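Local structure of dihydropteroate synthase (Xanthomonas albilineans, 6Q62) at residues A116-D121 against P140-H145; S99-K104 against N120-L125; L187-G192 against V217-G222. The protein probably catalyses the condensation of para-aminobenzoate with 6-hydroxymethyl-7,8-dihydropterin diphosphate, yielding 7,8-dihydropteroate on the pathway to folate. All coordinates share one frame; numbering follows the deposited sequence. Where two conformers were deposited one is given.

Contact 1. Residues A116-D121 against P140-H145; sequences AGMIND and PVVLMH. With 6GU (6-chloroguanine), chain E.
Met-118 passes its flexible thioether across Pro-140 and out to Val-142. Its CB is 3.9 Å from Pro-140 O and its CG comes closer to the same oxygen, at 3.5 Å. SD then reaches the CG2 methyl of Val-142, and a bend at chi3 (-65°) turns CE back to within 4.0 Å of Pro-140 CB. An unbranched, pliable chain suits this course beside a rigid ring, which it crosses at about a right angle. Beneath the side chains two parallel strands are joined by backbone bonds: Ile-119 N gives to Pro-140 O, Val-142 N to Ile-119 O (2.8 Å), and Asp-121 N to Val-142 O. A weak bond from Met-144 N to Asp-121 O continues the series.

On the face carrying Asn-120 and Val-142, the amide presents an acceptor and a donor to 6-chloroguanine. Asn-120 OD1 takes the N2 hydrogen almost straight on (2.7 Å, 177°), while ND2 gives to N3 at 3.0 Å. Val-142 CB packs 3.5 Å from OD1, and Met-144 SD lies 3.6 Å from the ligand's N1. This pairing is consistent with recognition of the pterin ring. Helix 130-137 links the two strands as a beta-alpha-beta unit; strands 98-101 and 187-190 flank the pair, and helix 105-114 covers Ile-119 and Asp-121 on the other face.

Contact 2. Residues S99-K104 against N120-L125; sequences SVDTFK and NDVQAL. With 6GU (6-chloroguanine), chain E.
Asp-101 carries CG anti to its backbone N (chi1 178°), as Asn-120 does, and the two side chains therefore run side by side from one face of the sheet toward 6-chloroguanine. Their carboxylate and amide planes are turned 37° apart, with Asp-101 CG 3.7 Å from Asn-120 ND2. Phe-103 differs: its CG stands between the backbone N and the carbonyl carbon (chi1 54°), which carries the ring past Gln-123 CG and Val-122 CG2, the latter 4.1 Å from CD2. The backbone itself sets Phe-103 CB 3.1 Å from Asp-121 OD1.

Asn-120 N donates to Val-100 O (2.8 Å), and Thr-102 N returns a weak bond to Asn-120 O. One water ties the strand ends together, donating to Asp-101 OD1 and to Asn-120 O and accepting from Val-122 N. Asp-61, in the second shell, accepts from Ser-99 OG and from Asn-120 ND2, and so probably helps to set the rotation of the amide.

The two strands, with helix 105-114 between them, make a beta-alpha-beta unit of the TIM barrel, and the pocket lies at their C-terminal ends, where loops such as these supply ligand contacts in this fold. Aspartate suits position 121 because its two oxygens organise the loop that follows. Asp-121 OD1 accepts from Gln-123 N at 2.8 Å in an Asx turn, and Asp-121 OD2 from Leu-125 N, each met from above the carboxylate plane. Thr-102 OG1, also hydrogen-bonded to Glu-79, takes Lys-104 N in an ST turn just ahead of helix 105-114. A second water donates to Phe-103 O and, at 2.7 Å, to Asp-121 OD2.

Contact 3. Residues L187-G192 against V217-G222; sequences LLIDPG and VPVLAG. With 6GU (6-chloroguanine), chain E.
Asp-190 rests its CB 3.5 Å from the carbonyl oxygen of Leu-220, and with CG anti to the backbone N (chi1 179°) it directs its carboxylate to 6-chloroguanine. OD2 accepts from the ligand's N2 at 2.8 Å and lies 2.6 Å from N1. The other oxygen, OD1, takes two donors: Gly-192 N, 39° out of the carboxylate plane, in an Asx turn, and a water at 2.6 Å. That water in turn accepts from Gly-222 N, bridging the segments beside the pocket. The two grips on OD1 should hold the carboxylate's rotation steady. Glycine suits position 222 because a CB there would collide with the chlorine, which lies 3.2 Å from Gly-222 O.

Behind this shell, Ile-189 N donates to Pro-218 O and Leu-220 N to Ile-189 O (2.8 Å). These bonds join the sixth and seventh strands and close the eight-stranded TIM barrel, although the segments diverge by 51° and make a single bridge, Ile-189 with Val-219.

Farther out, toward helix 162-179, branched side chains pack together. Val-217 CG2 enters among the carbons of Ile-189, nearest to CG1 at 3.6 Å, and the two side chains cross at about a right angle. Ile-189 CG1 also meets Val-219 CG2, at 3.9 Å. On the barrel's inner side, Leu-188 and Leu-220 both reach Leu-259 of strand 259-262.

Overall arrangement
From the N terminus, contact 2 opens first, at 99-104, and closes at 120-125 after the chain has passed through helix 105-114. Contact 1 has already opened at 116-121 by then, so the two loops overlap on Asn-120 and Asp-121 without either enclosing the other; contact 1 closes at 140-145, beyond helix 130-137. Contact 3 follows in series, with helices 199-207 and 209-212 between 187-192 and 217-222. Strand 141-144 lies beside strand 187-190, where Leu-143 N probably bonds to Leu-188 O. With that pairing, the contacts run through five successive barrel strands, and all three reach the same 6-chloroguanine, although contacts 2 and 3 do not touch.

Contact 1. Residues A116-D121 against P140-H145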
# COMPACT_ATOMS: atom_id res chain seq x y z
N ALA A 116 29.81 -10.83 0.51
CA ALA A 116 28.41 -11.16 0.27
C ALA A 116 28.05 -12.41 1.07
O ALA A 116 28.90 -13.29 1.24
CB ALA A 116 28.17 -11.40 -1.22
N GLY A 117 26.82 -12.45 1.57
CA GLY A 117 26.31 -13.54 2.39
C GLY A 117 25.16 -14.32 1.79
O GLY A 117 24.61 -15.20 2.45
N MET A 118 24.81 -14.02 0.54
CA MET A 118 23.68 -14.68 -0.12
C MET A 118 23.88 -14.47 -1.60
O MET A 118 24.47 -13.46 -2.00
CB MET A 118 22.32 -14.06 0.36
CG MET A 118 21.11 -14.51 -0.46
SD MET A 118 19.56 -13.66 0.03
CE MET A 118 19.39 -14.27 1.68
N ILE A 119 23.36 -15.39 -2.39
CA ILE A 119 23.42 -15.32 -3.85
C ILE A 119 22.00 -15.29 -4.35
O ILE A 119 21.18 -16.11 -3.94
CB ILE A 119 24.23 -16.51 -4.45
CG1 ILE A 119 25.72 -16.38 -4.04
CG2 ILE A 119 24.11 -16.57 -6.00
CD1 ILE A 119 26.51 -17.67 -4.05
N ASN A 120 21.70 -14.33 -5.23
CA ASN A 120 20.36 -14.22 -5.81
C ASN A 120 20.57 -14.53 -7.29
O ASN A 120 21.12 -13.71 -8.01
CB ASN A 120 19.77 -12.82 -5.57
CG ASN A 120 18.55 -12.59 -6.41
OD1 ASN A 120 17.87 -13.55 -6.78
ND2 ASN A 120 18.25 -11.34 -6.73
N ASP A 121 20.15 -15.71 -7.70
CA ASP A 121 20.41 -16.16 -9.07
C ASP A 121 19.17 -16.26 -9.96
O ASP A 121 18.41 -17.21 -9.85
CB ASP A 121 21.16 -17.49 -9.04
CG ASP A 121 21.64 -17.97 -10.41
OD1 ASP A 121 21.41 -17.27 -11.41
OD2 ASP A 121 22.23 -19.05 -10.47
N PRO A 140 23.11 -18.81 1.67
CA PRO A 140 21.77 -18.97 1.11
C PRO A 140 21.73 -18.59 -0.37
O PRO A 140 22.51 -17.75 -0.82
CB PRO A 140 20.91 -18.01 1.94
CG PRO A 140 21.68 -17.84 3.26
CD PRO A 140 23.11 -17.88 2.82
N VAL A 141 20.77 -19.14 -1.09
CA VAL A 141 20.65 -18.88 -2.53
C VAL A 141 19.20 -18.77 -2.94
O VAL A 141 18.37 -19.59 -2.53
CB VAL A 141 21.42 -19.92 -3.40
CG1 VAL A 141 20.88 -21.34 -3.15
CG2 VAL A 141 21.31 -19.56 -4.90
N VAL A 142 18.89 -17.78 -3.78
CA VAL A 142 17.55 -17.61 -4.32
C VAL A 142 17.51 -18.30 -5.68
O VAL A 142 18.30 -17.96 -6.56
CB VAL A 142 17.16 -16.12 -4.49
CG1 VAL A 142 15.74 -15.99 -5.05
CG2 VAL A 142 17.31 -15.33 -3.19
N LEU A 143 16.55 -19.20 -5.88
CA LEU A 143 16.31 -19.87 -7.13
C LEU A 143 15.10 -19.23 -7.78
O LEU A 143 13.97 -19.40 -7.32
CB LEU A 143 16.09 -21.37 -6.90
CG LEU A 143 17.16 -22.13 -6.06
CD1 LEU A 143 16.71 -23.57 -5.79
CD2 LEU A 143 18.54 -22.13 -6.76
N MET A 144 15.32 -18.48 -8.84
CA MET A 144 14.23 -17.77 -9.50
C MET A 144 13.79 -18.48 -10.77
O MET A 144 14.60 -19.19 -11.40
CB MET A 144 14.71 -16.34 -9.82
CG MET A 144 13.56 -15.35 -10.11
SD MET A 144 14.13 -13.86 -10.96
CE MET A 144 14.23 -14.48 -12.65
N HIS A 145 12.53 -18.28 -11.18
CA HIS A 145 12.05 -18.83 -12.43
C HIS A 145 12.19 -17.82 -13.55
O HIS A 145 11.73 -16.68 -13.45
CB HIS A 145 10.57 -19.28 -12.35
CG HIS A 145 10.03 -19.69 -13.70
ND1 HIS A 145 9.43 -18.78 -14.56
CD2 HIS A 145 10.04 -20.90 -14.30
CE1 HIS A 145 9.10 -19.46 -15.65
NE2 HIS A 145 9.43 -20.74 -15.54
CL6 6GU E . 11.78 -10.44 -9.34
N1 6GU E . 13.66 -11.60 -8.23
C2 6GU E . 15.03 -11.82 -8.08
N2 6GU E . 15.33 -12.83 -7.28
N3 6GU E . 16.04 -11.11 -8.71
C4 6GU E . 15.58 -10.13 -9.56
C5 6GU E . 14.20 -9.86 -9.78
C6 6GU E . 13.35 -10.65 -9.07
N7 6GU E . 14.08 -8.83 -10.71
C8 6GU E . 15.40 -8.51 -11.03
N9 6GU E . 16.31 -9.26 -10.36

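Contact 2. Residues S99-K104 against N120-L125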
# COMPACT_ATOMS: atom_id res chain seq x y z
N SER A 99 23.28 -9.58 -0.41
CA SER A 99 23.08 -10.55 -1.47
C SER A 99 23.75 -10.03 -2.74
O SER A 99 23.83 -8.82 -2.97
CB SER A 99 21.59 -10.70 -1.73
OG SER A 99 21.33 -11.45 -2.91
N VAL A 100 24.30 -10.96 -3.54
CA VAL A 100 24.85 -10.61 -4.83
C VAL A 100 23.90 -11.18 -5.89
O VAL A 100 23.59 -12.39 -5.88
CB VAL A 100 26.33 -11.06 -5.03
CG1 VAL A 100 26.52 -12.58 -4.85
CG2 VAL A 100 26.88 -10.57 -6.38
N ASP A 101 23.42 -10.32 -6.76
CA ASP A 101 22.49 -10.70 -7.82
C ASP A 101 23.32 -11.00 -9.09
O ASP A 101 23.73 -10.09 -9.82
CB ASP A 101 21.52 -9.54 -8.04
CG ASP A 101 20.48 -9.67 -9.11
OD1 ASP A 101 20.54 -10.63 -9.87
OD2 ASP A 101 19.60 -8.79 -9.18
N THR A 102 23.64 -12.29 -9.28
CA THR A 102 24.45 -12.72 -10.42
C THR A 102 24.09 -14.16 -10.77
O THR A 102 23.63 -14.90 -9.89
CB THR A 102 25.94 -12.62 -10.07
OG1 THR A 102 26.73 -12.92 -11.24
CG2 THR A 102 26.37 -13.56 -8.90
N PHE A 103 24.33 -14.56 -12.03
CA PHE A 103 24.16 -15.96 -12.42
C PHE A 103 25.53 -16.58 -12.72
O PHE A 103 25.59 -17.76 -13.09
CB PHE A 103 23.23 -16.11 -13.65
CG PHE A 103 23.59 -15.32 -14.87
CD1 PHE A 103 24.53 -15.79 -15.78
CD2 PHE A 103 22.96 -14.12 -15.14
CE1 PHE A 103 24.88 -15.04 -16.92
CE2 PHE A 103 23.29 -13.38 -16.29
CZ PHE A 103 24.24 -13.85 -17.17
N LYS A 104 26.62 -15.81 -12.56
CA LYS A 104 27.97 -16.29 -12.91
C LYS A 104 28.72 -16.84 -11.73
O LYS A 104 28.94 -16.09 -10.77
CB LYS A 104 28.76 -15.18 -13.61
CG LYS A 104 28.10 -14.67 -14.89
CD LYS A 104 29.00 -13.63 -15.57
CE LYS A 104 28.39 -13.03 -16.81
NZ LYS A 104 27.52 -11.89 -16.46
N ASN A 120 21.70 -14.33 -5.23
CA ASN A 120 20.36 -14.22 -5.81
C ASN A 120 20.57 -14.53 -7.29
O ASN A 120 21.12 -13.71 -8.01
CB ASN A 120 19.77 -12.82 -5.57
CG ASN A 120 18.55 -12.59 -6.41
OD1 ASN A 120 17.87 -13.55 -6.78
ND2 ASN A 120 18.25 -11.34 -6.73
N ASP A 121 20.15 -15.71 -7.70
CA ASP A 121 20.41 -16.16 -9.07
C ASP A 121 19.17 -16.26 -9.96
O ASP A 121 18.41 -17.21 -9.85
CB ASP A 121 21.16 -17.49 -9.04
CG ASP A 121 21.64 -17.97 -10.41
OD1 ASP A 121 21.41 -17.27 -11.41
OD2 ASP A 121 22.23 -19.05 -10.47
N VAL A 122 19.06 -15.34 -10.92
CA VAL A 122 17.97 -15.30 -11.89
C VAL A 122 17.93 -16.57 -12.75
O VAL A 122 16.86 -16.88 -13.31
CB VAL A 122 17.94 -14.01 -12.76
CG1 VAL A 122 17.68 -12.77 -11.91
CG2 VAL A 122 19.21 -13.85 -13.60
N GLN A 123 19.06 -17.29 -12.87
CA GLN A 123 19.15 -18.53 -13.65
C GLN A 123 18.96 -19.81 -12.81
O GLN A 123 19.05 -20.91 -13.35
CB GLN A 123 20.47 -18.57 -14.42
CG GLN A 123 20.41 -17.71 -15.67
CD GLN A 123 19.64 -18.41 -16.78
OE1 GLN A 123 18.56 -17.98 -17.19
NE2 GLN A 123 20.18 -19.53 -17.27
N ALA A 124 18.64 -19.66 -11.48
CA ALA A 124 18.40 -20.79 -10.58
C ALA A 124 19.51 -21.88 -10.67
O ALA A 124 19.22 -23.08 -10.71
CB ALA A 124 17.03 -21.39 -10.83
N LEU A 125 20.78 -21.43 -10.69
CA LEU A 125 22.01 -22.24 -10.70
C LEU A 125 22.17 -23.09 -11.95
O LEU A 125 22.88 -24.10 -11.91
CB LEU A 125 22.15 -23.09 -9.42
CG LEU A 125 22.08 -22.27 -8.09
CD1 LEU A 125 22.14 -23.18 -6.89
CD2 LEU A 125 23.11 -21.18 -8.05
CL6 6GU E . 11.78 -10.44 -9.34
N1 6GU E . 13.66 -11.60 -8.23
C2 6GU E . 15.03 -11.82 -8.08
N2 6GU E . 15.33 -12.83 -7.28
N3 6GU E . 16.04 -11.11 -8.71
C4 6GU E . 15.58 -10.13 -9.56
C5 6GU E . 14.20 -9.86 -9.78
C6 6GU E . 13.35 -10.65 -9.07
N7 6GU E . 14.08 -8.83 -10.71
C8 6GU E . 15.40 -8.51 -11.03
N9 6GU E . 16.31 -9.26 -10.36
O HOH W 1 21.13 -13.11 -10.89
O HOH W 2 23.50 -19.71 -12.72

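Contact 3. Residues L187-G192 against V217-G222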
# COMPACT_ATOMS: atom_id res chain seq x y z
N LEU A 187 17.97 -22.62 0.94
CA LEU A 187 17.28 -22.29 -0.31
C LEU A 187 16.14 -21.32 -0.12
O LEU A 187 15.42 -21.40 0.88
CB LEU A 187 16.71 -23.56 -0.97
CG LEU A 187 17.70 -24.68 -1.31
CD1 LEU A 187 16.99 -25.86 -1.95
CD2 LEU A 187 18.81 -24.19 -2.24
N LEU A 188 15.91 -20.46 -1.14
CA LEU A 188 14.77 -19.56 -1.24
C LEU A 188 14.31 -19.74 -2.67
O LEU A 188 15.13 -20.10 -3.53
CB LEU A 188 15.14 -18.08 -1.02
CG LEU A 188 15.67 -17.72 0.38
CD1 LEU A 188 17.17 -17.74 0.41
CD2 LEU A 188 15.21 -16.32 0.76
N ILE A 189 13.01 -19.53 -2.93
CA ILE A 189 12.50 -19.64 -4.31
C ILE A 189 11.80 -18.35 -4.68
O ILE A 189 11.38 -17.59 -3.81
CB ILE A 189 11.63 -20.88 -4.55
CG1 ILE A 189 10.37 -20.89 -3.62
CG2 ILE A 189 12.50 -22.15 -4.46
CD1 ILE A 189 9.39 -22.06 -3.88
N ASP A 190 11.67 -18.09 -5.99
CA ASP A 190 11.08 -16.85 -6.44
C ASP A 190 10.40 -17.16 -7.78
O ASP A 190 11.07 -17.68 -8.68
CB ASP A 190 12.22 -15.84 -6.60
CG ASP A 190 11.84 -14.47 -7.08
OD1 ASP A 190 10.78 -14.32 -7.72
OD2 ASP A 190 12.63 -13.55 -6.87
N PRO A 191 9.11 -16.80 -7.95
CA PRO A 191 8.44 -17.07 -9.25
C PRO A 191 8.92 -16.23 -10.41
O PRO A 191 8.49 -16.45 -11.55
CB PRO A 191 6.96 -16.78 -8.94
CG PRO A 191 7.01 -15.77 -7.86
CD PRO A 191 8.18 -16.17 -6.98
N GLY A 192 9.74 -15.23 -10.13
CA GLY A 192 10.31 -14.38 -11.17
C GLY A 192 9.31 -13.51 -11.87
O GLY A 192 9.14 -13.61 -13.09
N VAL A 217 10.09 -23.94 1.55
CA VAL A 217 11.20 -23.00 1.44
C VAL A 217 10.67 -21.56 1.38
O VAL A 217 9.62 -21.33 0.77
CB VAL A 217 12.20 -23.33 0.27
CG1 VAL A 217 12.85 -24.71 0.45
CG2 VAL A 217 11.51 -23.24 -1.08
N PRO A 218 11.36 -20.59 2.00
CA PRO A 218 10.90 -19.18 1.92
C PRO A 218 10.77 -18.68 0.49
O PRO A 218 11.57 -19.06 -0.39
CB PRO A 218 11.98 -18.39 2.65
CG PRO A 218 12.73 -19.39 3.45
CD PRO A 218 12.63 -20.69 2.75
N VAL A 219 9.77 -17.81 0.26
CA VAL A 219 9.47 -17.30 -1.08
C VAL A 219 9.79 -15.81 -1.15
O VAL A 219 9.39 -15.03 -0.26
CB VAL A 219 7.99 -17.60 -1.46
CG1 VAL A 219 7.55 -16.93 -2.77
CG2 VAL A 219 7.70 -19.10 -1.49
N LEU A 220 10.52 -15.42 -2.19
CA LEU A 220 10.87 -14.03 -2.46
C LEU A 220 9.96 -13.56 -3.59
O LEU A 220 9.78 -14.29 -4.57
CB LEU A 220 12.35 -13.95 -2.89
CG LEU A 220 12.96 -12.56 -3.14
CD1 LEU A 220 14.45 -12.59 -2.95
CD2 LEU A 220 12.60 -11.97 -4.49
N ALA A 221 9.41 -12.34 -3.48
CA ALA A 221 8.57 -11.77 -4.54
C ALA A 221 9.18 -10.43 -4.88
O ALA A 221 9.47 -9.65 -3.99
CB ALA A 221 7.14 -11.55 -4.05
N GLY A 222 9.36 -10.16 -6.15
CA GLY A 222 9.89 -8.90 -6.63
C GLY A 222 9.00 -8.34 -7.73
O GLY A 222 9.07 -8.81 -8.86
CL6 6GU E . 11.78 -10.44 -9.34
N1 6GU E . 13.66 -11.60 -8.23
C2 6GU E . 15.03 -11.82 -8.08
N2 6GU E . 15.33 -12.83 -7.28
N3 6GU E . 16.04 -11.11 -8.71
C4 6GU E . 15.58 -10.13 -9.56
C5 6GU E . 14.20 -9.86 -9.78
C6 6GU E . 13.35 -10.65 -9.07
N7 6GU E . 14.08 -8.83 -10.71
C8 6GU E . 15.40 -8.51 -11.03
N9 6GU E . 16.31 -9.26 -10.36
O HOH W 3 9.77 -12.00 -8.48